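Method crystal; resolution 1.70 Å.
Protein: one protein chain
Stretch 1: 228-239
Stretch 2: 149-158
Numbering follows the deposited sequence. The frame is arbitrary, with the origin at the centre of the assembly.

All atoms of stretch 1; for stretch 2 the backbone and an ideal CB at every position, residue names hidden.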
# COMPACT_ATOMS: atom_id res chain seq x y z
N ARG A 228 13.52 9.08 15.17
CA ARG A 228 13.75 7.64 15.03
C ARG A 228 12.62 6.83 15.65
O ARG A 228 12.50 5.64 15.38
CB ARG A 228 15.13 7.19 15.56
CG ARG A 228 15.27 7.27 17.02
CD ARG A 228 16.52 6.51 17.48
NE ARG A 228 16.72 6.68 18.91
CZ ARG A 228 17.45 5.87 19.67
NH1 ARG A 228 18.02 4.79 19.15
NH2 ARG A 228 17.56 6.12 20.96
N GLY A 229 11.79 7.47 16.48
CA GLY A 229 10.67 6.79 17.14
C GLY A 229 11.06 6.13 18.46
O GLY A 229 12.25 6.08 18.81
N THR A 230 10.05 5.61 19.16
CA THR A 230 10.19 5.11 20.53
C THR A 230 10.29 3.59 20.53
O THR A 230 9.41 2.92 20.01
CB THR A 230 8.99 5.57 21.38
OG1 THR A 230 9.00 7.00 21.42
CG2 THR A 230 9.10 5.04 22.81
N LEU A 231 11.37 3.05 21.10
CA LEU A 231 11.55 1.61 21.12
C LEU A 231 10.61 0.90 22.11
O LEU A 231 10.52 1.28 23.28
CB LEU A 231 13.01 1.28 21.42
CG LEU A 231 13.39 -0.20 21.55
CD1 LEU A 231 13.32 -0.90 20.21
CD2 LEU A 231 14.79 -0.31 22.13
N MET A 232 9.91 -0.12 21.62
CA MET A 232 9.08 -0.97 22.48
C MET A 232 9.76 -2.34 22.54
O MET A 232 9.87 -3.03 21.51
CB MET A 232 7.65 -1.08 21.91
CG MET A 232 7.05 0.27 21.50
SD MET A 232 5.64 0.85 22.45
CE MET A 232 5.96 0.22 24.11
N ARG A 233 10.22 -2.74 23.74
CA ARG A 233 10.90 -4.02 23.88
C ARG A 233 10.02 -5.17 23.41
O ARG A 233 8.86 -5.26 23.80
CB ARG A 233 11.33 -4.32 25.33
CG ARG A 233 12.56 -5.24 25.37
CD ARG A 233 12.59 -6.20 26.56
NE ARG A 233 12.75 -5.50 27.83
CZ ARG A 233 12.81 -6.10 29.02
NH1 ARG A 233 12.74 -7.43 29.13
NH2 ARG A 233 12.95 -5.36 30.11
N GLY A 234 10.59 -6.04 22.59
CA GLY A 234 9.88 -7.21 22.12
C GLY A 234 8.93 -6.98 20.96
O GLY A 234 8.30 -7.92 20.49
N LEU A 235 8.83 -5.74 20.47
CA LEU A 235 7.93 -5.46 19.34
C LEU A 235 8.61 -5.71 17.98
O LEU A 235 8.82 -4.78 17.19
CB LEU A 235 7.36 -4.03 19.42
CG LEU A 235 6.10 -3.73 18.59
CD1 LEU A 235 4.89 -4.43 19.16
CD2 LEU A 235 5.88 -2.23 18.56
N GLN A 236 8.98 -6.96 17.74
CA GLN A 236 9.61 -7.40 16.51
C GLN A 236 8.88 -8.64 16.03
O GLN A 236 8.40 -9.42 16.86
CB GLN A 236 11.07 -7.76 16.78
CG GLN A 236 11.93 -6.59 17.14
CD GLN A 236 13.38 -6.96 17.14
OE1 GLN A 236 14.06 -6.87 16.11
NE2 GLN A 236 13.87 -7.42 18.27
N ARG A 237 8.82 -8.83 14.71
CA ARG A 237 8.12 -9.95 14.06
C ARG A 237 6.66 -9.95 14.48
O ARG A 237 6.11 -10.95 14.93
CB ARG A 237 8.81 -11.30 14.32
CG ARG A 237 10.29 -11.30 13.87
CD ARG A 237 10.87 -12.71 13.86
NE ARG A 237 10.74 -13.39 15.15
CZ ARG A 237 11.48 -14.42 15.54
NH1 ARG A 237 12.45 -14.89 14.75
NH2 ARG A 237 11.28 -14.98 16.72
N ILE A 238 6.05 -8.77 14.39
CA ILE A 238 4.60 -8.66 14.65
C ILE A 238 3.84 -9.64 13.76
O ILE A 238 4.10 -9.70 12.54
CB ILE A 238 4.13 -7.25 14.33
CG1 ILE A 238 4.73 -6.26 15.31
CG2 ILE A 238 2.60 -7.16 14.40
CD1 ILE A 238 4.52 -4.78 14.85
N ASP A 239 2.90 -10.40 14.34
CA ASP A 239 2.10 -11.30 13.51
C ASP A 239 0.60 -11.04 13.53
O ASP A 239 -0.12 -11.62 12.72
CB ASP A 239 2.44 -12.76 13.79
CG ASP A 239 2.25 -13.13 15.24
OD1 ASP A 239 1.25 -12.71 15.86
OD2 ASP A 239 3.15 -13.82 15.78
N UNK A 149 3.99 4.88 12.17
CA UNK A 149 5.04 4.05 11.58
C UNK A 149 5.61 3.16 12.65
O UNK A 149 5.83 3.61 13.78
CB UNK A 149 6.14 4.90 10.94
N UNK A 150 5.88 1.91 12.30
CA UNK A 150 6.51 0.95 13.22
C UNK A 150 7.67 0.32 12.48
O UNK A 150 7.50 -0.18 11.37
CB UNK A 150 5.52 -0.11 13.71
N UNK A 151 8.87 0.36 13.06
CA UNK A 151 10.04 -0.22 12.40
C UNK A 151 10.28 -1.70 12.73
O UNK A 151 9.74 -2.22 13.73
CB UNK A 151 11.28 0.59 12.78
N UNK A 152 11.15 -2.33 11.94
CA UNK A 152 11.52 -3.73 12.13
C UNK A 152 12.18 -3.91 13.51
O UNK A 152 12.04 -4.96 14.14
CB UNK A 152 12.46 -4.19 11.02
N UNK A 153 12.89 -2.88 13.97
CA UNK A 153 13.56 -2.93 15.27
C UNK A 153 12.58 -2.76 16.43
O UNK A 153 12.90 -3.09 17.58
CB UNK A 153 14.64 -1.85 15.34
N UNK A 154 11.39 -2.26 16.13
CA UNK A 154 10.33 -2.08 17.11
C UNK A 154 10.14 -0.66 17.60
O UNK A 154 9.65 -0.45 18.70
CB UNK A 154 10.60 -2.98 18.32
N UNK A 155 10.55 0.32 16.80
CA UNK A 155 10.30 1.71 17.18
C UNK A 155 9.01 2.21 16.56
O UNK A 155 8.68 1.83 15.44
CB UNK A 155 11.47 2.60 16.76
N UNK A 156 8.30 3.06 17.30
CA UNK A 156 7.01 3.61 16.85
C UNK A 156 7.06 5.14 16.83
O UNK A 156 7.60 5.78 17.74
CB UNK A 156 5.87 3.13 17.76
N UNK A 157 6.50 5.72 15.78
CA UNK A 157 6.40 7.18 15.69
C UNK A 157 5.05 7.53 15.11
O UNK A 157 4.63 6.93 14.13
CB UNK A 157 7.53 7.77 14.84
N UNK A 158 4.38 8.52 15.71
CA UNK A 158 3.08 8.98 15.19
C UNK A 158 3.13 10.50 15.00
O UNK A 158 3.61 11.22 15.87
CB UNK A 158 1.94 8.59 16.13

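Stretch 2 is a hairpin, and its second strand pairs antiparallel with residues 230-231. Position 149 has extended backbone angles and nothing of stretch 1 within 5.5 Å of its CB, so many residues would suit; it is Ala149.

At position 150 CA-to-CB points toward stretch 1, and the ideal CB lies 4.9 Å from Ile238 CD1. This apolar surface favours a medium-sized aliphatic residue. Ile150 fills it, its CG2 4.0 Å from Ile238 CD1 and 4.1 Å from Leu235 CD2.

Positions 151 to 154 form a type I turn. At 151 CB points sideways and meets nothing of stretch 1; a small polar residue able to accept from the turn's amides would fit. Thr151 does so: its OG1 accepts from the backbone N of position 155 at 2.9 Å and, weakly, from N of position 154 at 3.3 Å. Position 152 points away and suits most polar side chains; it is Gln152, whose backbone O accepts from a water that also binds Arg237 N. Position 153 likewise points away, leaving the choice wide, and Ala153 contributes mainly its carbonyl, with Ala153 O 3.4 Å from Leu231 CD1.

Position 154 is far more restrictive. Phi is 103°, an ideal CB would clash with Leu235 O at 2.8 Å, and it would also jam against the preceding carbonyl. Glycine is called for, and Gly154 lets its CA approach Leu235 O to 3.1 Å while its O accepts from Met232 N at 3.0 Å.

At 155, CB shares a sheet face with Leu231 and lies 3.5 Å from Arg228 O. Carbonyl oxygens and the leucine invite a long side chain with an apolar stem and a donor at its end, although the guanidinium of Arg228 would argue for an acid as well. The residue is Arg155. Leu231 CD1 covers one face of its guanidinium, and its NE donates to a water that in turn donates to Gly229 O. Its NH2 sits 3.3 Å from Arg228 NH1, a close approach of like charges without a hydrogen bond.

Position 156 lies on the Thr230 face, its CB 4.9 Å from Met232 CG, where a long apolar side chain could reach Met232 and Leu235. Met156 does, placing SD 3.9 Å from Met232 SD and 3.8 Å from Leu235 CD2, while its backbone N and O bond Thr230 O (2.9 Å) and Thr230 N (2.8 Å).

At 157 CB points sideways, 4.0 Å from Gly229 CA, and aliphatic residues suit; it is Leu157. Position 158 is out of reach; it is Met158.

Stretch 2, residues 149-158: AITQAGRMLM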
# COMPACT_ATOMS: atom_id res chain seq x y z
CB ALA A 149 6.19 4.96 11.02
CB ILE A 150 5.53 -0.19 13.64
CG1 ILE A 150 4.23 0.42 14.22
CG2 ILE A 150 6.23 -1.15 14.64
CD1 ILE A 150 3.18 -0.67 14.56
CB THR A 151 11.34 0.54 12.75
OG1 THR A 151 11.71 0.29 14.12
CG2 THR A 151 11.16 2.05 12.57
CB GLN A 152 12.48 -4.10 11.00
CG GLN A 152 13.02 -5.49 10.96
CD GLN A 152 14.04 -5.65 9.85
OE1 GLN A 152 15.09 -6.29 10.04
NE2 GLN A 152 13.76 -5.05 8.68
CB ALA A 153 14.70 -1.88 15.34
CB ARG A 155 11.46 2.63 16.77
CG ARG A 155 12.75 2.31 17.53
CD ARG A 155 13.87 3.27 17.24
NE ARG A 155 14.92 2.97 18.21
CZ ARG A 155 15.81 2.00 18.06
NH1 ARG A 155 15.83 1.27 16.95
NH2 ARG A 155 16.68 1.76 19.03
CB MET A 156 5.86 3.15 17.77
CG MET A 156 5.66 1.66 17.79
SD MET A 156 4.24 1.21 18.82
CE MET A 156 3.01 2.32 18.26
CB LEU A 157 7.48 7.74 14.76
CG LEU A 157 7.53 9.28 14.59
CD1 LEU A 157 7.93 9.98 15.88
CD2 LEU A 157 8.48 9.69 13.48
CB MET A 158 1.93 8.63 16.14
CG MET A 158 0.56 8.93 15.54
SD MET A 158 -0.76 8.21 16.55
CE MET A 158 -0.88 9.33 17.91
O HOH W 1 8.36 -4.61 14.46
O HOH W 2 10.82 -7.24 13.22
O HOH W 3 11.89 -4.17 19.87
O HOH W 4 14.09 4.49 20.40
O HOH W 5 8.18 8.40 19.31
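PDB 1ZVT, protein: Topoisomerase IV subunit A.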